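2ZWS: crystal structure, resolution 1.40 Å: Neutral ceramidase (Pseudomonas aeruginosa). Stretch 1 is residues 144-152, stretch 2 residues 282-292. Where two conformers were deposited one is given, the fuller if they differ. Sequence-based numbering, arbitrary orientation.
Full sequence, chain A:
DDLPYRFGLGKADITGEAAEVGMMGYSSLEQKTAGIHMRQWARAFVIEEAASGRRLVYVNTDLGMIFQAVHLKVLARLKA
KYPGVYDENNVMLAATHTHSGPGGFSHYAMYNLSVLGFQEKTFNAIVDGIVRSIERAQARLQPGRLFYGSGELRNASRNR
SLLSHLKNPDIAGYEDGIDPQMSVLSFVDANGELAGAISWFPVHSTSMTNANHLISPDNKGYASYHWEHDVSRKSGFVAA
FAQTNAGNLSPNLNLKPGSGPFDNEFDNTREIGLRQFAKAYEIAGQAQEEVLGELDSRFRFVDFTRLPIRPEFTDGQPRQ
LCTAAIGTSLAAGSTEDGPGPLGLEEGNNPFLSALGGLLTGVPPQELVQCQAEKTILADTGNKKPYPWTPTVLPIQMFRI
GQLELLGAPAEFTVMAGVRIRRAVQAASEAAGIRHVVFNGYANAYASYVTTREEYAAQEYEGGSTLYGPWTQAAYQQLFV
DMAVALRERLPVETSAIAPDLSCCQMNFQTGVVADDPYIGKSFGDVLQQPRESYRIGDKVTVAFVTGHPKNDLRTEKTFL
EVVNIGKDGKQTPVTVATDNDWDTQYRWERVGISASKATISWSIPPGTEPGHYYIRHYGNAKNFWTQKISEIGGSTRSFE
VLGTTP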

# COMPACT_ATOMS: atom_id res chain seq x y z
N GLY A 144 -14.42 -18.20 -14.99
CA GLY A 144 -15.32 -17.14 -14.57
C GLY A 144 -15.47 -16.05 -15.60
O GLY A 144 -14.96 -16.13 -16.74
N ARG A 145 -16.22 -15.05 -15.17
CA ARG A 145 -16.52 -13.87 -15.96
C ARG A 145 -16.00 -12.65 -15.21
O ARG A 145 -15.89 -12.64 -13.97
N LEU A 146 -15.69 -11.64 -15.99
CA LEU A 146 -15.22 -10.35 -15.46
C LEU A 146 -16.22 -9.26 -15.83
O LEU A 146 -16.67 -9.17 -16.98
N PHE A 147 -16.57 -8.45 -14.85
CA PHE A 147 -17.38 -7.27 -15.11
C PHE A 147 -16.69 -5.99 -14.68
O PHE A 147 -15.91 -5.98 -13.73
N TYR A 148 -17.01 -4.92 -15.39
CA TYR A 148 -16.49 -3.59 -15.09
C TYR A 148 -17.65 -2.62 -14.82
O TYR A 148 -18.69 -2.68 -15.49
N GLY A 149 -17.48 -1.72 -13.86
CA GLY A 149 -18.43 -0.63 -13.68
C GLY A 149 -17.74 0.57 -13.08
O GLY A 149 -16.63 0.44 -12.55
N SER A 150 -18.41 1.71 -13.14
CA SER A 150 -17.90 2.91 -12.51
C SER A 150 -19.04 3.74 -11.92
O SER A 150 -20.23 3.53 -12.26
N GLY A 151 -18.67 4.63 -10.99
CA GLY A 151 -19.64 5.53 -10.37
C GLY A 151 -18.94 6.66 -9.67
O GLY A 151 -17.72 6.66 -9.54
N GLU A 152 -19.73 7.62 -9.20
CA GLU A 152 -19.17 8.81 -8.61
C GLU A 152 -19.31 8.77 -7.11
O GLU A 152 -20.41 8.62 -6.56
N GLU A 282 -21.90 -1.07 -4.29
CA GLU A 282 -22.99 -0.58 -5.16
C GLU A 282 -22.62 -0.83 -6.63
O GLU A 282 -23.41 -1.43 -7.40
N ILE A 283 -21.41 -0.43 -7.02
CA ILE A 283 -21.02 -0.57 -8.43
C ILE A 283 -20.95 -2.05 -8.83
O ILE A 283 -21.50 -2.45 -9.88
N ALA A 284 -20.26 -2.86 -8.01
CA ALA A 284 -20.15 -4.29 -8.30
C ALA A 284 -21.54 -4.89 -8.49
O ALA A 284 -21.74 -5.70 -9.39
N GLY A 285 -22.49 -4.44 -7.66
CA GLY A 285 -23.85 -4.99 -7.65
C GLY A 285 -24.58 -4.73 -8.95
O GLY A 285 -25.52 -5.47 -9.29
N GLN A 286 -24.18 -3.65 -9.63
CA GLN A 286 -24.75 -3.26 -10.94
C GLN A 286 -24.23 -4.09 -12.14
O GLN A 286 -24.86 -4.08 -13.20
N ALA A 287 -23.08 -4.78 -11.98
CA ALA A 287 -22.44 -5.59 -13.04
C ALA A 287 -22.60 -4.90 -14.40
O ALA A 287 -23.27 -5.40 -15.32
N GLN A 288 -22.01 -3.72 -14.50
CA GLN A 288 -22.45 -2.77 -15.54
C GLN A 288 -22.16 -3.22 -16.96
O GLN A 288 -23.02 -3.10 -17.86
N GLU A 289 -20.96 -3.75 -17.16
CA GLU A 289 -20.50 -4.09 -18.50
C GLU A 289 -19.66 -5.35 -18.39
O GLU A 289 -18.70 -5.36 -17.62
N GLU A 290 -19.96 -6.40 -19.14
CA GLU A 290 -19.07 -7.57 -19.12
C GLU A 290 -17.77 -7.25 -19.88
O GLU A 290 -17.81 -6.68 -20.98
N VAL A 291 -16.64 -7.61 -19.28
CA VAL A 291 -15.33 -7.50 -19.92
C VAL A 291 -15.12 -8.70 -20.84
O VAL A 291 -15.23 -9.84 -20.41
N LEU A 292 -14.87 -8.42 -22.11
CA LEU A 292 -14.62 -9.44 -23.11
C LEU A 292 -13.47 -9.04 -24.02
O LEU A 292 -13.29 -7.85 -24.34

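Packing of a helix end, a tight turn and a short strand (residues 282-292) against the long strand 144-152 of neutral ceramidase, followed along the second stretch. Glu 282 (chi1 t, chi2 t) lies in the helix, which begins earlier in the chain, and makes no contact with the strand. Ile 283 is the residue of this helical segment whose side chain packs on the strand: its CA-to-CB bond points toward it, and the m, t rotamer lays CG2 3.4 Å from Gly 149 C and 3.7 Å from Ser 150 N, while CD1 lies 3.5 Å from Gly 151 N. The two glycines make this close approach possible. A CB on Gly 149 would fall 2.9 Å from Ile 283 CG2, a clash, and one on Gly 151 would sit tightly, 3.4 Å from Ile 283 CG1. Ser 150, between them, is in rotamer p and directs its CB away from the helix. Ala 284 also points away, and Gly 285 and Gln 286 (chi1 m, chi2 t) leave the strand untouched.

Ala 287 leaves the helix with positive phi, and the chain turns back toward the strand. Its CB lies sideways, yet reaches Phe 147 CD1 at 3.9 Å. Gln 288 (chi1 m, chi2 t) also starts sideways, but its extended side chain comes back over Gly 149 and the backbone of Ser 150; its CB lies 3.4 Å from Tyr 148 O. The orientation of its terminal amide is uncertain, so its polar pairing there remains open.

From Glu 289 the chain runs antiparallel to the first strand. Tyr 148 N donates to Glu 289 O at 2.8 Å, and the return bond from Glu 289 N to Tyr 148 O, 3.0 Å long and bent, is weak. The Glu 289 side chain (t, t) shares a sheet face with Tyr 148, its OE2 4.3 Å from Tyr 148 CD1; that oxygen is hydrogen-bonded elsewhere in the structure.

Glu 290 projects from the opposite face, alongside Phe 147. Its t, t rotamer carries CG over one face of the Phe 147 ring (chi1 m), 4.3 Å from the ring centroid in a CH-pi contact, while its CB lies 3.6 Å from Phe 147 CE1. Beyond the ring the carboxylate meets Arg 145, whose m, t, p side chain begins sideways and brings its end nearer. Arg 145 NE donates to Glu 290 OE2 and Arg 145 NH1 to Glu 290 OE1, each at 2.9 Å, a two-point salt bridge at the guanidinium edge. Water 1 accepts from Leu 146 N at 2.9 Å and lies within donating distance of Glu 290 OE2 and Val 291 O, both 2.8 Å away.

Val 291 (t) returns to the face of Leu 146 and Tyr 148. Its CB packs 3.9 Å from Leu 146 CB (chi1 m, chi2 p), and its CG2 3.7 Å from Tyr 148 CB (chi1 t), forming a buried apolar cluster; Val 291 N also donates to Leu 146 O at 2.8 Å. Leu 292 (m, t) points away and makes no contact.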

# COMPACT_ATOMS: atom_id res chain seq x y z
CB ARG A 145 -18.03 -13.73 -16.11
CG ARG A 145 -18.63 -14.94 -16.83
CD ARG A 145 -20.14 -14.93 -16.84
NE ARG A 145 -20.73 -13.97 -17.76
CZ ARG A 145 -22.04 -13.88 -18.02
NH1 ARG A 145 -22.50 -13.00 -18.90
NH2 ARG A 145 -22.90 -14.69 -17.40
CB LEU A 146 -13.84 -10.01 -16.04
CG LEU A 146 -12.56 -10.50 -15.32
CD1 LEU A 146 -12.64 -11.88 -14.74
CD2 LEU A 146 -11.34 -10.40 -16.22
CB PHE A 147 -18.75 -7.37 -14.44
CG PHE A 147 -19.60 -8.46 -15.01
CD1 PHE A 147 -20.59 -8.15 -15.93
CD2 PHE A 147 -19.38 -9.79 -14.67
CE1 PHE A 147 -21.39 -9.18 -16.48
CE2 PHE A 147 -20.17 -10.82 -15.24
CZ PHE A 147 -21.15 -10.50 -16.15
CB TYR A 148 -15.67 -3.07 -16.28
CG TYR A 148 -15.24 -1.64 -16.10
CD1 TYR A 148 -16.07 -0.61 -16.52
CD2 TYR A 148 -14.03 -1.31 -15.48
CE1 TYR A 148 -15.72 0.70 -16.33
CE2 TYR A 148 -13.67 0.03 -15.31
CZ TYR A 148 -14.52 1.00 -15.74
OH TYR A 148 -14.19 2.32 -15.58
CB SER A 150 -17.07 3.72 -13.51
OG SER A 150 -17.90 4.32 -14.49
CB GLU A 152 -19.82 10.08 -9.19
CG GLU A 152 -19.51 10.31 -10.67
CD GLU A 152 -19.57 11.79 -11.10
OE1 GLU A 152 -20.10 12.61 -10.33
OE2 GLU A 152 -19.09 12.11 -12.21
CB GLU A 282 -23.21 0.92 -4.96
CG GLU A 282 -24.25 1.46 -5.95
CD GLU A 282 -24.48 2.94 -5.88
OE1 GLU A 282 -23.76 3.68 -5.19
OE2 GLU A 282 -25.45 3.40 -6.55
CB ILE A 283 -19.67 0.11 -8.70
CG1 ILE A 283 -19.80 1.63 -8.49
CG2 ILE A 283 -19.10 -0.29 -10.09
CD1 ILE A 283 -18.45 2.34 -8.37
CB ALA A 284 -19.36 -5.06 -7.21
CB GLN A 286 -24.60 -1.75 -11.18
CG GLN A 286 -25.35 -0.91 -10.13
CD GLN A 286 -24.99 0.57 -10.08
OE1 GLN A 286 -23.91 0.98 -10.49
NE2 GLN A 286 -25.91 1.38 -9.54
CB ALA A 287 -23.00 -7.01 -13.07
CB GLN A 288 -21.87 -1.37 -15.28
CG GLN A 288 -22.34 -0.74 -13.96
CD GLN A 288 -21.72 0.61 -13.66
OE1 GLN A 288 -21.92 1.17 -12.57
NE2 GLN A 288 -20.92 1.11 -14.57
CB GLU A 289 -19.61 -2.95 -18.96
CG GLU A 289 -19.14 -2.98 -20.36
CD GLU A 289 -18.30 -1.77 -20.65
OE1 GLU A 289 -17.42 -1.85 -21.52
OE2 GLU A 289 -18.53 -0.72 -19.99
CB GLU A 290 -19.72 -8.83 -19.69
CG GLU A 290 -18.82 -10.05 -19.52
CD GLU A 290 -19.52 -11.36 -19.78
OE1 GLU A 290 -20.65 -11.34 -20.32
OE2 GLU A 290 -18.91 -12.40 -19.47
CB VAL A 291 -14.22 -7.41 -18.86
CG1 VAL A 291 -12.82 -7.37 -19.50
CG2 VAL A 291 -14.45 -6.18 -17.98
CB LEU A 292 -15.87 -9.66 -23.98
CG LEU A 292 -17.10 -10.16 -23.23
CD1 LEU A 292 -18.34 -10.09 -24.13
CD2 LEU A 292 -16.88 -11.57 -22.68
O HOH W 1 -16.18 -11.96 -18.82